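PDB 3K94: thiamin pyrophosphokinase from Geobacillus thermodenitrificans, which catalyses the transfer of pyrophosphate from ATP to thiamin, giving thiamin diphosphate, the active cofactor form of vitamin B1. Local coordinates for residues N112-D121 with I126-L137. Residues are numbered along the deposited sequence; the frame is centred on the assembly and turned at random.
Sequences NVELLLKYAD and IVDRQNVLTVHL
Leu-116 drops from the helix onto Ile-126 and the adjoining strand 131-136. Its CB lies 3.9 Å from CG2 of Val-135; beyond CG the two methyls part. Both lie against CG1 and CD1 of Ile-126, CD2 the closer at 3.6 Å to CG1, and CD2 alone of the two also touches Leu-133, 3.9 Å from its CD2. The Leu-116 and Ile-126 side chains run at a slant to each other. With CG1 of Ile-126 turned opposite the carbonyl carbon (chi1 -71°) and chi2 extended, CD1 reaches up to the helix backbone, 4.2 Å from the N of Val-113 and near CB of Asn-112. Val-113 CG2 makes a looser contact with Leu-133 CD1 (4.2 Å). Farther along, Val-135 lies against the last helical turn: CG2 sits 3.5 Å from the carbonyl oxygen of Leu-116, and CG1 meets Leu-117 CD2, the two side chains nearly perpendicular. After the helix, Ala-120 CB packs 3.6 Å from Leu-137 CD2, and Leu-137 CD1 touches Asp-121 CB. Here a water links the backbones, donating to Ala-120 O and accepting from Leu-137 N. Helix 106-118 is the crossover of the beta-alpha-beta unit formed with strands 97-99 and 125-128, and the Asp-128 to Asn-131 type I turn returns the chain antiparallel as strand 131-136. The helix packs on Ile-126 of one arm and on Leu-133 and Val-135 of the other, where the parallel part of the sheet passes into the antiparallel part. The side-chain contacts across the interface are made by aliphatic carbons, so shape and exclusion of water probably hold the helix down, with the bridging water serving polar backbone atoms at its margin.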
loop_
_atom_site.group_PDB
_atom_site.type_symbol
_atom_site.label_atom_id
_atom_site.label_comp_id
_atom_site.label_asym_id
_atom_site.label_seq_id
_atom_site.Cartn_x
_atom_site.Cartn_y
_atom_site.Cartn_z
ATOM N N ASN B 112 7.645 -1.452 4.968
ATOM C CA ASN B 112 7.012 -1.844 6.219
ATOM C C ASN B 112 6.299 -3.193 6.165
ATOM O O ASN B 112 6.372 -3.958 7.122
ATOM C CB ASN B 112 6.083 -0.737 6.714
ATOM C CG ASN B 112 6.863 0.441 7.236
ATOM O OD1 ASN B 112 7.980 0.261 7.709
ATOM N ND2 ASN B 112 6.298 1.642 7.158
ATOM N N VAL B 113 5.626 -3.487 5.051
ATOM C CA VAL B 113 4.993 -4.798 4.855
ATOM C C VAL B 113 6.055 -5.913 4.808
ATOM O O VAL B 113 5.843 -7.003 5.340
ATOM C CB VAL B 113 4.120 -4.844 3.572
ATOM C CG1 VAL B 113 3.665 -6.256 3.285
ATOM C CG2 VAL B 113 2.897 -3.932 3.706
ATOM N N GLU B 114 7.200 -5.637 4.181
ATOM C CA GLU B 114 8.303 -6.603 4.172
ATOM C C GLU B 114 8.811 -6.911 5.589
ATOM O O GLU B 114 9.220 -8.038 5.876
ATOM C CB GLU B 114 9.446 -6.135 3.261
ATOM C CG GLU B 114 9.038 -6.047 1.781
ATOM C CD GLU B 114 8.562 -7.384 1.218
ATOM O OE1 GLU B 114 9.259 -8.403 1.417
ATOM O OE2 GLU B 114 7.496 -7.418 0.562
ATOM N N LEU B 115 8.775 -5.913 6.471
ATOM C CA LEU B 115 9.100 -6.122 7.887
ATOM C C LEU B 115 8.104 -7.071 8.550
ATOM O O LEU B 115 8.494 -7.982 9.277
ATOM C CB LEU B 115 9.117 -4.792 8.647
ATOM C CG LEU B 115 10.349 -3.910 8.480
ATOM C CD1 LEU B 115 10.080 -2.517 9.021
ATOM C CD2 LEU B 115 11.509 -4.547 9.214
ATOM N N LEU B 116 6.814 -6.862 8.308
ATOM C CA LEU B 116 5.827 -7.802 8.822
ATOM C C LEU B 116 6.113 -9.231 8.330
ATOM O O LEU B 116 6.007 -10.203 9.092
ATOM C CB LEU B 116 4.408 -7.355 8.466
ATOM C CG LEU B 116 3.747 -6.447 9.514
ATOM C CD1 LEU B 116 4.625 -5.254 9.817
ATOM C CD2 LEU B 116 2.358 -6.004 9.055
ATOM N N LEU B 117 6.478 -9.352 7.058
ATOM C CA LEU B 117 6.813 -10.652 6.478
ATOM C C LEU B 117 8.044 -11.267 7.106
ATOM O O LEU B 117 8.064 -12.458 7.398
ATOM C CB LEU B 117 7.026 -10.538 4.975
ATOM C CG LEU B 117 5.721 -10.225 4.265
ATOM C CD1 LEU B 117 6.001 -9.882 2.820
ATOM C CD2 LEU B 117 4.777 -11.419 4.411
ATOM N N LYS B 118 9.077 -10.457 7.306
ATOM C CA LYS B 118 10.271 -10.937 7.981
ATOM C C LYS B 118 9.913 -11.500 9.351
ATOM O O LYS B 118 10.446 -12.531 9.763
ATOM C CB LYS B 118 11.322 -9.838 8.112
ATOM C CG LYS B 118 12.491 -10.235 9.008
ATOM C CD LYS B 118 13.555 -9.157 9.051
ATOM C CE LYS B 118 14.739 -9.572 9.909
ATOM N NZ LYS B 118 15.862 -8.612 9.741
ATOM N N TYR B 119 9.004 -10.829 10.052
ATOM C CA TYR B 119 8.570 -11.283 11.371
ATOM C C TYR B 119 7.170 -11.898 11.321
ATOM O O TYR B 119 6.361 -11.694 12.226
ATOM C CB TYR B 119 8.605 -10.127 12.374
ATOM C CG TYR B 119 9.997 -9.579 12.638
ATOM C CD1 TYR B 119 10.943 -10.335 13.316
ATOM C CD2 TYR B 119 10.356 -8.306 12.221
ATOM C CE1 TYR B 119 12.215 -9.836 13.562
ATOM C CE2 TYR B 119 11.615 -7.797 12.467
ATOM C CZ TYR B 119 12.543 -8.566 13.131
ATOM O OH TYR B 119 13.799 -8.057 13.378
ATOM N N ALA B 120 6.892 -12.652 10.262
ATOM C CA ALA B 120 5.564 -13.208 10.048
ATOM C C ALA B 120 5.048 -14.055 11.216
ATOM O O ALA B 120 3.846 -14.175 11.406
ATOM C CB ALA B 120 5.518 -14.005 8.735
ATOM N N ASP B 121 5.946 -14.643 11.995
ATOM C CA ASP B 121 5.507 -15.460 13.131
ATOM C C ASP B 121 5.143 -14.650 14.372
ATOM O O ASP B 121 4.696 -15.209 15.366
ATOM C CB ASP B 121 6.536 -16.547 13.490
ATOM C CG ASP B 121 7.919 -15.980 13.821
ATOM O OD1 ASP B 121 8.225 -14.816 13.476
ATOM O OD2 ASP B 121 8.718 -16.723 14.426
ATOM N N ILE B 126 -0.181 -3.479 11.063
ATOM C CA ILE B 126 -0.097 -2.103 10.604
ATOM C C ILE B 126 -1.498 -1.501 10.694
ATOM O O ILE B 126 -2.479 -2.085 10.199
ATOM C CB ILE B 126 0.427 -2.031 9.154
ATOM C CG1 ILE B 126 1.916 -2.395 9.119
ATOM C CG2 ILE B 126 0.183 -0.647 8.568
ATOM C CD1 ILE B 126 2.506 -2.488 7.708
ATOM N N VAL B 127 -1.607 -0.338 11.317
ATOM C CA VAL B 127 -2.911 0.275 11.532
ATOM C C VAL B 127 -2.945 1.730 11.098
ATOM O O VAL B 127 -2.046 2.508 11.434
ATOM C CB VAL B 127 -3.260 0.271 13.031
ATOM C CG1 VAL B 127 -4.642 0.904 13.253
ATOM C CG2 VAL B 127 -3.159 -1.146 13.596
ATOM N N ASP B 128 -3.974 2.100 10.341
ATOM C CA ASP B 128 -4.249 3.515 10.088
ATOM C C ASP B 128 -5.743 3.811 10.243
ATOM O O ASP B 128 -6.503 2.940 10.654
ATOM C CB ASP B 128 -3.599 4.034 8.780
ATOM C CG ASP B 128 -4.343 3.603 7.502
ATOM O OD1 ASP B 128 -5.453 3.040 7.583
ATOM O OD2 ASP B 128 -3.795 3.852 6.402
ATOM N N ARG B 129 -6.169 5.033 9.969
ATOM C CA ARG B 129 -7.572 5.373 10.221
ATOM C C ARG B 129 -8.578 4.459 9.523
ATOM O O ARG B 129 -9.749 4.456 9.888
ATOM C CB ARG B 129 -7.865 6.820 9.819
ATOM C CG ARG B 129 -7.571 7.111 8.365
ATOM C CD ARG B 129 -7.853 8.558 8.021
ATOM N NE ARG B 129 -7.607 8.816 6.607
ATOM C CZ ARG B 129 -7.908 9.956 6.007
ATOM N NH1 ARG B 129 -8.463 10.932 6.708
ATOM N NH2 ARG B 129 -7.660 10.117 4.718
ATOM N N GLN B 130 -8.134 3.689 8.528
ATOM C CA GLN B 130 -9.061 2.949 7.668
ATOM C C GLN B 130 -8.722 1.477 7.488
ATOM O O GLN B 130 -9.438 0.762 6.759
ATOM C CB GLN B 130 -9.066 3.556 6.255
ATOM C CG GLN B 130 -9.993 4.689 6.051
ATOM C CD GLN B 130 -10.005 5.144 4.597
ATOM O OE1 GLN B 130 -9.230 6.012 4.207
ATOM N NE2 GLN B 130 -10.887 4.552 3.792
ATOM N N ASN B 131 -7.626 1.030 8.100
ATOM C CA ASN B 131 -7.104 -0.301 7.815
ATOM C C ASN B 131 -6.417 -0.946 8.991
ATOM O O ASN B 131 -5.831 -0.268 9.820
ATOM C CB ASN B 131 -6.051 -0.230 6.711
ATOM C CG ASN B 131 -6.580 0.368 5.418
ATOM O OD1 ASN B 131 -7.057 -0.354 4.547
ATOM N ND2 ASN B 131 -6.478 1.687 5.283
ATOM N N VAL B 132 -6.441 -2.266 9.014
ATOM C CA VAL B 132 -5.503 -3.018 9.810
ATOM C C VAL B 132 -4.967 -4.094 8.884
ATOM O O VAL B 132 -5.720 -4.837 8.274
ATOM C CB VAL B 132 -6.132 -3.620 11.094
ATOM C CG1 VAL B 132 -7.393 -4.387 10.752
ATOM C CG2 VAL B 132 -5.143 -4.536 11.777
ATOM N N LEU B 133 -3.650 -4.150 8.761
ATOM C CA LEU B 133 -3.018 -5.081 7.841
ATOM C C LEU B 133 -2.134 -6.022 8.635
ATOM O O LEU B 133 -1.411 -5.592 9.535
ATOM C CB LEU B 133 -2.231 -4.317 6.757
ATOM C CG LEU B 133 -1.505 -5.092 5.647
ATOM C CD1 LEU B 133 -1.230 -4.174 4.474
ATOM C CD2 LEU B 133 -0.194 -5.695 6.168
ATOM N N THR B 134 -2.238 -7.310 8.321
ATOM C CA THR B 134 -1.499 -8.353 9.008
ATOM C C THR B 134 -1.085 -9.431 8.009
ATOM O O THR B 134 -1.729 -9.613 6.970
ATOM C CB THR B 134 -2.335 -9.025 10.133
ATOM O OG1 THR B 134 -3.579 -9.521 9.604
ATOM C CG2 THR B 134 -2.620 -8.051 11.263
ATOM N N VAL B 135 -0.010 -10.145 8.325
ATOM C CA VAL B 135 0.418 -11.282 7.510
ATOM C C VAL B 135 0.514 -12.511 8.408
ATOM O O VAL B 135 0.781 -12.390 9.605
ATOM C CB VAL B 135 1.764 -11.012 6.789
ATOM C CG1 VAL B 135 1.659 -9.759 5.903
ATOM C CG2 VAL B 135 2.872 -10.858 7.797
ATOM N N HIS B 136 0.300 -13.690 7.835
ATOM C CA HIS B 136 0.135 -14.897 8.642
ATOM C C HIS B 136 0.817 -16.131 8.058
ATOM O O HIS B 136 0.832 -16.335 6.838
ATOM C CB HIS B 136 -1.356 -15.203 8.827
ATOM C CG HIS B 136 -2.110 -14.112 9.514
ATOM N ND1 HIS B 136 -2.796 -13.132 8.827
ATOM C CD2 HIS B 136 -2.269 -13.832 10.828
ATOM C CE1 HIS B 136 -3.352 -12.300 9.690
ATOM N NE2 HIS B 136 -3.036 -12.695 10.910
ATOM N N LEU B 137 1.336 -16.965 8.951
ATOM C CA LEU B 137 1.851 -18.280 8.595
ATOM C C LEU B 137 0.735 -19.301 8.821
ATOM O O LEU B 137 -0.301 -18.967 9.397
ATOM C CB LEU B 137 3.085 -18.602 9.446
ATOM C CG LEU B 137 4.238 -17.585 9.291
ATOM C CD1 LEU B 137 5.462 -17.979 10.116
ATOM C CD2 LEU B 137 4.642 -17.386 7.819
HETATM O O HOH W 1 1.806 -16.180 11.780
#